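PDB 2EBF: dermonecrotic toxin from Pasteurella multocida, which acts as a secreted mitogenic, osteolytic toxin that induces bone resorption and is associated with severe progressive atrophic rhinitis in pigs, seen here in its C-terminal region. Local coordinates for residues Ile359-Asn368 with Asn388-Leu397; Leu477-Ala485 with Ser504-Gly512. All blocks are in the same frame, centred on the assembly; numbering follows the deposited sequence.

Contact 1. Residues Ile359-Asn368 with Asn388-Leu397; sequences INERIEKCMN and NLTTFIDNGL
Ile363 and Phe392 face each other where two helices, 359-368 and the short 389-394, run in roughly the same direction, their axes inclined by 37° and 9.4 Å apart at closest approach. The CA atoms come nearest at Met367 and Asn395. Ile363 is the centre of the packing. Its CG2 branch, anti to the backbone N, sits almost squarely over the Phe392 ring, 3.7 Å from the centroid, in a CH-pi contact; the other branch ends in CD1, which lies 3.8 Å from Thr391 CG2 and also touches CB of Asn388. Met367 comes to the same ring differently: chi2 (-58°) sets SD at the ring edge, 5.4 Å from the centroid, a Met-aromatic contact, where it also meets CD1 of Leu397, and the further bend at chi3 places CE near Phe392 CD1.

Both helices cover one side of the mixed, largely parallel beta-sheet in the C2 region of the toxin, and Val499 on strand 498-502 receives Met367, Phe392 and Leu397 together. The shorter helix closes in a Schellman motif with Gly396 at C-prime: Leu397 N bonds to Phe392 O and Gly396 N to Ile393 O.

Polar groups lie toward the outer side. Asn395 ND2 donates to Asn368 OD1 at 3.0 Å, a bent bond (135° at the hydrogen) whose acceptor stands out of the donor's amide plane. The same nitrogen rests 3.4 Å from CG of Glu364, and Asn395 O accepts from Lys497. At the other end, one water bridges the helices, donating to Asn360 OD1 at 2.7 Å and hydrogen-bonding to Thr391 OG1.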
loop_
_atom_site.group_PDB
_atom_site.type_symbol
_atom_site.label_atom_id
_atom_site.label_comp_id
_atom_site.label_asym_id
_atom_site.label_seq_id
_atom_site.Cartn_x
_atom_site.Cartn_y
_atom_site.Cartn_z
ATOM N N ILE A 359 -6.717 -21.483 35.915
ATOM C CA ILE A 359 -5.637 -21.323 34.943
ATOM C C ILE A 359 -5.737 -22.436 33.900
ATOM O O ILE A 359 -5.716 -22.164 32.701
ATOM C CB ILE A 359 -4.238 -21.271 35.637
ATOM C CG1 ILE A 359 -4.036 -19.897 36.287
ATOM C CG2 ILE A 359 -3.105 -21.568 34.652
ATOM C CD1 ILE A 359 -3.132 -19.918 37.493
ATOM N N ASN A 360 -5.908 -23.676 34.361
ATOM C CA ASN A 360 -5.979 -24.818 33.448
ATOM C C ASN A 360 -7.192 -24.824 32.522
ATOM O O ASN A 360 -7.090 -25.255 31.377
ATOM C CB ASN A 360 -5.824 -26.142 34.208
ATOM C CG ASN A 360 -4.428 -26.298 34.789
ATOM O OD1 ASN A 360 -3.521 -25.541 34.428
ATOM N ND2 ASN A 360 -4.249 -27.254 35.695
ATOM N N GLU A 361 -8.325 -24.326 33.010
ATOM C CA GLU A 361 -9.534 -24.191 32.189
ATOM C C GLU A 361 -9.317 -23.135 31.105
ATOM O O GLU A 361 -9.737 -23.308 29.952
ATOM C CB GLU A 361 -10.725 -23.817 33.064
ATOM C CG GLU A 361 -11.285 -24.995 33.836
ATOM C CD GLU A 361 -12.288 -24.595 34.909
ATOM O OE1 GLU A 361 -12.980 -25.505 35.417
ATOM O OE2 GLU A 361 -12.376 -23.395 35.256
ATOM N N ARG A 362 -8.652 -22.047 31.485
ATOM C CA ARG A 362 -8.251 -21.014 30.532
ATOM C C ARG A 362 -7.339 -21.548 29.432
ATOM O O ARG A 362 -7.541 -21.247 28.260
ATOM C CB ARG A 362 -7.592 -19.846 31.249
ATOM C CG ARG A 362 -8.597 -18.826 31.764
ATOM C CD ARG A 362 -7.936 -17.787 32.622
ATOM N NE ARG A 362 -8.017 -18.120 34.036
ATOM C CZ ARG A 362 -7.248 -17.585 34.979
ATOM N NH1 ARG A 362 -6.322 -16.694 34.666
ATOM N NH2 ARG A 362 -7.394 -17.960 36.241
ATOM N N ILE A 363 -6.341 -22.343 29.808
ATOM C CA ILE A 363 -5.415 -22.911 28.830
ATOM C C ILE A 363 -6.135 -23.865 27.879
ATOM O O ILE A 363 -5.863 -23.862 26.665
ATOM C CB ILE A 363 -4.231 -23.645 29.505
ATOM C CG1 ILE A 363 -3.426 -22.666 30.374
ATOM C CG2 ILE A 363 -3.361 -24.338 28.446
ATOM C CD1 ILE A 363 -2.370 -23.333 31.280
ATOM N N GLU A 364 -7.037 -24.675 28.439
ATOM C CA GLU A 364 -7.875 -25.585 27.658
ATOM C C GLU A 364 -8.765 -24.838 26.677
ATOM O O GLU A 364 -8.883 -25.244 25.525
ATOM C CB GLU A 364 -8.736 -26.464 28.569
ATOM C CG GLU A 364 -7.964 -27.603 29.212
ATOM C CD GLU A 364 -8.645 -28.180 30.452
ATOM O OE1 GLU A 364 -9.830 -27.861 30.711
ATOM O OE2 GLU A 364 -7.984 -28.956 31.175
ATOM N N LYS A 365 -9.381 -23.753 27.140
ATOM C CA LYS A 365 -10.248 -22.939 26.291
ATOM C C LYS A 365 -9.466 -22.240 25.183
ATOM O O LYS A 365 -9.928 -22.204 24.049
ATOM C CB LYS A 365 -11.055 -21.930 27.113
ATOM C CG LYS A 365 -12.266 -21.347 26.354
ATOM C CD LYS A 365 -13.380 -20.981 27.318
ATOM C CE LYS A 365 -14.713 -20.803 26.605
ATOM N NZ LYS A 365 -15.431 -22.104 26.375
ATOM N N CYS A 366 -8.289 -21.694 25.505
ATOM C CA CYS A 366 -7.446 -21.017 24.501
ATOM C C CYS A 366 -6.963 -21.988 23.423
ATOM O O CYS A 366 -7.004 -21.679 22.219
ATOM C CB CYS A 366 -6.240 -20.320 25.159
ATOM S SG CYS A 366 -6.677 -18.837 26.132
ATOM N N MET A 367 -6.511 -23.156 23.858
ATOM C CA MET A 367 -5.990 -24.154 22.938
ATOM C C MET A 367 -7.104 -24.851 22.148
ATOM O O MET A 367 -7.037 -24.924 20.919
ATOM C CB MET A 367 -5.080 -25.163 23.663
ATOM C CG MET A 367 -3.705 -24.602 24.099
ATOM S SD MET A 367 -2.653 -23.914 22.779
ATOM C CE MET A 367 -3.121 -22.181 22.807
ATOM N N ASN A 368 -8.135 -25.325 22.840
ATOM C CA ASN A 368 -9.140 -26.186 22.205
ATOM C C ASN A 368 -10.296 -25.460 21.520
ATOM O O ASN A 368 -10.820 -25.953 20.516
ATOM C CB ASN A 368 -9.672 -27.223 23.199
ATOM C CG ASN A 368 -8.570 -28.098 23.778
ATOM O OD1 ASN A 368 -8.620 -28.484 24.949
ATOM N ND2 ASN A 368 -7.577 -28.423 22.963
ATOM N N ASN A 388 3.658 -22.987 32.737
ATOM C CA ASN A 388 2.486 -23.787 32.418
ATOM C C ASN A 388 2.611 -24.492 31.075
ATOM O O ASN A 388 1.622 -24.971 30.525
ATOM C CB ASN A 388 1.232 -22.909 32.450
ATOM C CG ASN A 388 0.943 -22.382 33.837
ATOM O OD1 ASN A 388 1.193 -21.222 34.121
ATOM N ND2 ASN A 388 0.453 -23.253 34.720
ATOM N N LEU A 389 3.837 -24.574 30.565
ATOM C CA LEU A 389 4.078 -25.068 29.209
ATOM C C LEU A 389 3.518 -26.470 28.945
ATOM O O LEU A 389 2.899 -26.718 27.903
ATOM C CB LEU A 389 5.569 -25.005 28.879
ATOM C CG LEU A 389 6.002 -25.480 27.490
ATOM C CD1 LEU A 389 5.334 -24.655 26.390
ATOM C CD2 LEU A 389 7.514 -25.433 27.366
ATOM N N THR A 390 3.717 -27.374 29.896
ATOM C CA THR A 390 3.255 -28.753 29.775
ATOM C C THR A 390 1.769 -28.805 29.452
ATOM O O THR A 390 1.324 -29.644 28.667
ATOM C CB THR A 390 3.524 -29.530 31.080
ATOM O OG1 THR A 390 4.936 -29.641 31.266
ATOM C CG2 THR A 390 2.908 -30.947 31.048
ATOM N N THR A 391 1.013 -27.896 30.065
ATOM C CA THR A 391 -0.431 -27.877 29.941
ATOM C C THR A 391 -0.832 -27.386 28.553
ATOM O O THR A 391 -1.778 -27.906 27.958
ATOM C CB THR A 391 -1.061 -27.019 31.070
ATOM O OG1 THR A 391 -0.562 -27.484 32.337
ATOM C CG2 THR A 391 -2.586 -27.122 31.058
ATOM N N PHE A 392 -0.113 -26.396 28.036
ATOM C CA PHE A 392 -0.343 -25.932 26.670
ATOM C C PHE A 392 -0.067 -27.059 25.670
ATOM O O PHE A 392 -0.859 -27.284 24.756
ATOM C CB PHE A 392 0.521 -24.707 26.335
ATOM C CG PHE A 392 -0.016 -23.407 26.884
ATOM C CD1 PHE A 392 -0.901 -22.627 26.130
ATOM C CD2 PHE A 392 0.381 -22.947 28.141
ATOM C CE1 PHE A 392 -1.407 -21.412 26.629
ATOM C CE2 PHE A 392 -0.112 -21.732 28.649
ATOM C CZ PHE A 392 -1.001 -20.966 27.891
ATOM N N ILE A 393 1.053 -27.753 25.861
ATOM C CA ILE A 393 1.486 -28.841 24.975
ATOM C C ILE A 393 0.473 -29.988 24.983
ATOM O O ILE A 393 0.108 -30.521 23.928
ATOM C CB ILE A 393 2.902 -29.340 25.369
ATOM C CG1 ILE A 393 3.939 -28.228 25.140
ATOM C CG2 ILE A 393 3.300 -30.604 24.601
ATOM C CD1 ILE A 393 5.348 -28.592 25.598
ATOM N N ASP A 394 0.015 -30.353 26.176
ATOM C CA ASP A 394 -0.985 -31.404 26.341
ATOM C C ASP A 394 -2.313 -31.111 25.650
ATOM O O ASP A 394 -3.054 -32.036 25.304
ATOM C CB ASP A 394 -1.229 -31.662 27.825
ATOM C CG ASP A 394 -0.085 -32.403 28.484
ATOM O OD1 ASP A 394 0.854 -32.841 27.779
ATOM O OD2 ASP A 394 -0.141 -32.568 29.721
ATOM N N ASN A 395 -2.619 -29.830 25.464
ATOM C CA ASN A 395 -3.835 -29.427 24.767
ATOM C C ASN A 395 -3.590 -29.082 23.298
ATOM O O ASN A 395 -4.424 -28.447 22.650
ATOM C CB ASN A 395 -4.525 -28.284 25.518
ATOM C CG ASN A 395 -5.151 -28.754 26.814
ATOM O OD1 ASN A 395 -4.545 -28.663 27.890
ATOM N ND2 ASN A 395 -6.345 -29.317 26.715
ATOM N N GLY A 396 -2.436 -29.501 22.784
ATOM C CA GLY A 396 -2.160 -29.425 21.354
ATOM C C GLY A 396 -1.394 -28.235 20.796
ATOM O O GLY A 396 -1.324 -28.083 19.575
ATOM N N LEU A 397 -0.787 -27.410 21.653
ATOM C CA LEU A 397 0.075 -26.307 21.177
ATOM C C LEU A 397 1.035 -26.796 20.091
ATOM O O LEU A 397 1.750 -27.776 20.291
ATOM C CB LEU A 397 0.889 -25.700 22.334
ATOM C CG LEU A 397 1.873 -24.574 21.993
ATOM C CD1 LEU A 397 1.132 -23.251 21.758
ATOM C CD2 LEU A 397 2.934 -24.429 23.081
HETATM O O HOH W 1 -0.845 -25.577 34.146
#

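Contact 2. Residues Leu477-Ala485 with Ser504-Gly512; sequences LYYKGNIIA and SSLLNSTPG
Lys480 and Leu506 mark where helix 477-485 comes nearest the short helical turn 504-507, their CA atoms 6.0 Å apart, before the second segment runs on past the helix to Gly512 beside Leu477. Lys480 carries the contact. Every torsion of its side chain is close to 180°, starting with CG anti to the backbone N (chi1 179°), and this full extension takes NZ across to the loop after the turn and the start of strand 510-511. There NZ donates to Asn508 O at 2.8 Å and to Thr510 OG1 at 2.7 Å, the lysine and threonine meeting tip to tip. Further, weak bonds to the carbonyls of Met517 and Pro518 add to this oxygen-rich setting for a buried amine, which would probably favour its charged form.

The aliphatic part of the lysine is used too: Leu506 slides past it in the opposite direction, with CD2 3.8 Å from Lys480 CB. The other branch of Leu506 meets Ile483, CD1 to CD1 at 3.8 Å, the two side chains crossing at about a right angle.

Around this junction, Leu477 reaches Met326 of helix 312-333, Leu506 and Ile484 pack on Leu520 of helix 520-524, and Thr510 pairs through its backbone with Met517 in the small antiparallel sheet of strands 510-511 and 516-517.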
loop_
_atom_site.group_PDB
_atom_site.type_symbol
_atom_site.label_atom_id
_atom_site.label_comp_id
_atom_site.label_asym_id
_atom_site.label_seq_id
_atom_site.Cartn_x
_atom_site.Cartn_y
_atom_site.Cartn_z
ATOM N N LEU A 477 1.545 2.518 12.198
ATOM C CA LEU A 477 0.609 1.746 11.369
ATOM C C LEU A 477 1.343 0.893 10.326
ATOM O O LEU A 477 0.988 -0.272 10.115
ATOM C CB LEU A 477 -0.382 2.691 10.669
ATOM C CG LEU A 477 -1.379 2.095 9.675
ATOM C CD1 LEU A 477 -2.231 1.060 10.356
ATOM C CD2 LEU A 477 -2.260 3.173 9.071
ATOM N N TYR A 478 2.338 1.493 9.667
ATOM C CA TYR A 478 3.152 0.805 8.679
ATOM C C TYR A 478 3.791 -0.429 9.298
ATOM O O TYR A 478 3.703 -1.523 8.749
ATOM C CB TYR A 478 4.248 1.727 8.088
ATOM C CG TYR A 478 5.212 0.971 7.177
ATOM C CD1 TYR A 478 6.383 0.390 7.682
ATOM C CD2 TYR A 478 4.934 0.812 5.821
ATOM C CE1 TYR A 478 7.254 -0.323 6.845
ATOM C CE2 TYR A 478 5.793 0.115 4.987
ATOM C CZ TYR A 478 6.945 -0.448 5.501
ATOM O OH TYR A 478 7.795 -1.145 4.661
ATOM N N TYR A 479 4.438 -0.234 10.443
ATOM C CA TYR A 479 5.148 -1.306 11.133
ATOM C C TYR A 479 4.183 -2.403 11.610
ATOM O O TYR A 479 4.419 -3.587 11.385
ATOM C CB TYR A 479 5.960 -0.713 12.289
ATOM C CG TYR A 479 6.642 -1.736 13.153
ATOM C CD1 TYR A 479 7.732 -2.459 12.680
ATOM C CD2 TYR A 479 6.194 -1.982 14.450
ATOM C CE1 TYR A 479 8.360 -3.405 13.476
ATOM C CE2 TYR A 479 6.817 -2.928 15.256
ATOM C CZ TYR A 479 7.898 -3.636 14.756
ATOM O OH TYR A 479 8.521 -4.575 15.553
ATOM N N LYS A 480 3.086 -1.994 12.242
ATOM C CA LYS A 480 2.089 -2.944 12.730
ATOM C C LYS A 480 1.462 -3.738 11.585
ATOM O O LYS A 480 1.234 -4.944 11.706
ATOM C CB LYS A 480 1.000 -2.212 13.505
ATOM C CG LYS A 480 -0.102 -3.127 14.032
ATOM C CD LYS A 480 -1.140 -2.303 14.759
ATOM C CE LYS A 480 -2.138 -3.185 15.472
ATOM N NZ LYS A 480 -3.253 -2.367 16.044
ATOM N N GLY A 481 1.182 -3.049 10.481
ATOM C CA GLY A 481 0.536 -3.669 9.332
ATOM C C GLY A 481 1.336 -4.816 8.762
ATOM O O GLY A 481 0.772 -5.850 8.411
ATOM N N ASN A 482 2.650 -4.641 8.666
ATOM C CA ASN A 482 3.515 -5.701 8.136
ATOM C C ASN A 482 3.577 -6.940 9.039
ATOM O O ASN A 482 3.706 -8.077 8.562
ATOM C CB ASN A 482 4.920 -5.163 7.878
ATOM C CG ASN A 482 4.972 -4.162 6.723
ATOM O OD1 ASN A 482 5.883 -3.329 6.661
ATOM N ND2 ASN A 482 4.007 -4.242 5.807
ATOM N N ILE A 483 3.488 -6.721 10.343
ATOM C CA ILE A 483 3.486 -7.822 11.306
ATOM C C ILE A 483 2.165 -8.593 11.240
ATOM O O ILE A 483 2.147 -9.812 11.195
ATOM C CB ILE A 483 3.773 -7.303 12.731
ATOM C CG1 ILE A 483 5.201 -6.752 12.774
ATOM C CG2 ILE A 483 3.570 -8.419 13.782
ATOM C CD1 ILE A 483 5.626 -6.193 14.101
ATOM N N ILE A 484 1.058 -7.865 11.235
ATOM C CA ILE A 484 -0.261 -8.472 11.107
ATOM C C ILE A 484 -0.392 -9.285 9.810
ATOM O O ILE A 484 -0.893 -10.418 9.826
ATOM C CB ILE A 484 -1.360 -7.394 11.272
ATOM C CG1 ILE A 484 -1.533 -7.122 12.776
ATOM C CG2 ILE A 484 -2.665 -7.828 10.614
ATOM C CD1 ILE A 484 -2.421 -5.963 13.116
ATOM N N ALA A 485 0.090 -8.725 8.706
ATOM C CA ALA A 485 0.093 -9.419 7.425
ATOM C C ALA A 485 0.828 -10.755 7.524
ATOM O O ALA A 485 0.324 -11.784 7.050
ATOM C CB ALA A 485 0.714 -8.530 6.328
ATOM N N SER A 504 2.025 -4.442 23.353
ATOM C CA SER A 504 0.592 -4.117 23.473
ATOM C C SER A 504 0.033 -3.302 22.301
ATOM O O SER A 504 -1.119 -3.487 21.902
ATOM C CB SER A 504 0.297 -3.436 24.810
ATOM O OG SER A 504 0.299 -4.410 25.851
ATOM N N SER A 505 0.865 -2.437 21.730
ATOM C CA SER A 505 0.512 -1.671 20.524
ATOM C C SER A 505 0.204 -2.533 19.284
ATOM O O SER A 505 -0.380 -2.048 18.304
ATOM C CB SER A 505 1.630 -0.684 20.196
ATOM O OG SER A 505 2.815 -1.363 19.821
ATOM N N LEU A 506 0.605 -3.800 19.313
ATOM C CA LEU A 506 0.345 -4.692 18.183
ATOM C C LEU A 506 -0.875 -5.566 18.448
ATOM O O LEU A 506 -1.579 -5.960 17.521
ATOM C CB LEU A 506 1.575 -5.568 17.886
ATOM C CG LEU A 506 2.911 -4.845 17.648
ATOM C CD1 LEU A 506 4.040 -5.854 17.486
ATOM C CD2 LEU A 506 2.845 -3.898 16.426
ATOM N N LEU A 507 -1.111 -5.848 19.725
ATOM C CA LEU A 507 -2.118 -6.813 20.168
ATOM C C LEU A 507 -3.542 -6.424 19.818
ATOM O O LEU A 507 -4.237 -7.172 19.130
ATOM C CB LEU A 507 -2.013 -7.010 21.685
ATOM C CG LEU A 507 -0.728 -7.657 22.215
ATOM C CD1 LEU A 507 -0.695 -7.636 23.733
ATOM C CD2 LEU A 507 -0.639 -9.076 21.714
ATOM N N ASN A 508 -3.966 -5.264 20.327
ATOM C CA ASN A 508 -5.317 -4.732 20.138
ATOM C C ASN A 508 -5.335 -3.549 19.171
ATOM O O ASN A 508 -4.325 -3.267 18.517
ATOM C CB ASN A 508 -5.917 -4.335 21.496
ATOM C CG ASN A 508 -6.338 -5.549 22.321
ATOM O OD1 ASN A 508 -7.037 -6.443 21.827
ATOM N ND2 ASN A 508 -5.914 -5.585 23.581
ATOM N N SER A 509 -6.473 -2.861 19.078
ATOM C CA SER A 509 -6.652 -1.823 18.062
ATOM C C SER A 509 -5.794 -0.604 18.323
ATOM O O SER A 509 -5.414 -0.332 19.463
ATOM C CB SER A 509 -8.125 -1.427 17.905
ATOM O OG SER A 509 -8.913 -2.550 17.531
ATOM N N THR A 510 -5.457 0.099 17.247
ATOM C CA THR A 510 -4.729 1.365 17.308
ATOM C C THR A 510 -5.318 2.277 16.218
ATOM O O THR A 510 -6.045 1.792 15.340
ATOM C CB THR A 510 -3.220 1.184 17.036
ATOM O OG1 THR A 510 -3.048 0.357 15.875
ATOM C CG2 THR A 510 -2.484 0.576 18.256
ATOM N N PRO A 511 -5.055 3.597 16.295
ATOM C CA PRO A 511 -5.527 4.537 15.263
ATOM C C PRO A 511 -5.071 4.217 13.837
ATOM O O PRO A 511 -3.878 3.978 13.599
ATOM C CB PRO A 511 -4.937 5.870 15.726
ATOM C CG PRO A 511 -4.870 5.743 17.206
ATOM C CD PRO A 511 -4.373 4.316 17.392
ATOM N N GLY A 512 -6.020 4.221 12.900
ATOM C CA GLY A 512 -5.724 3.901 11.491
ATOM C C GLY A 512 -6.197 4.987 10.535
ATOM O O GLY A 512 -6.562 6.093 10.959
#

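In the fold
Both contacts belong to the C2 region, yet they share no helix or strand and do not touch, with about 27 Å between their centres. Strand 498-502 relates them: contact 1 packs against Val499 on it, whereas the turn 504-507 of contact 2 begins just beyond its end, after a single intervening residue. Contact 1 lies near the periphery, its centre about 38 Å from the centre of the chain, and grades from an apolar interior of isoleucine, methionine and phenylalanine to amides and water outside. Contact 2 is buried, its centre about 15 Å from that of the chain; there the buried end of a lysine, probably charged, is held by backbone and hydroxyl oxygens, with apolar side chains packed alongside.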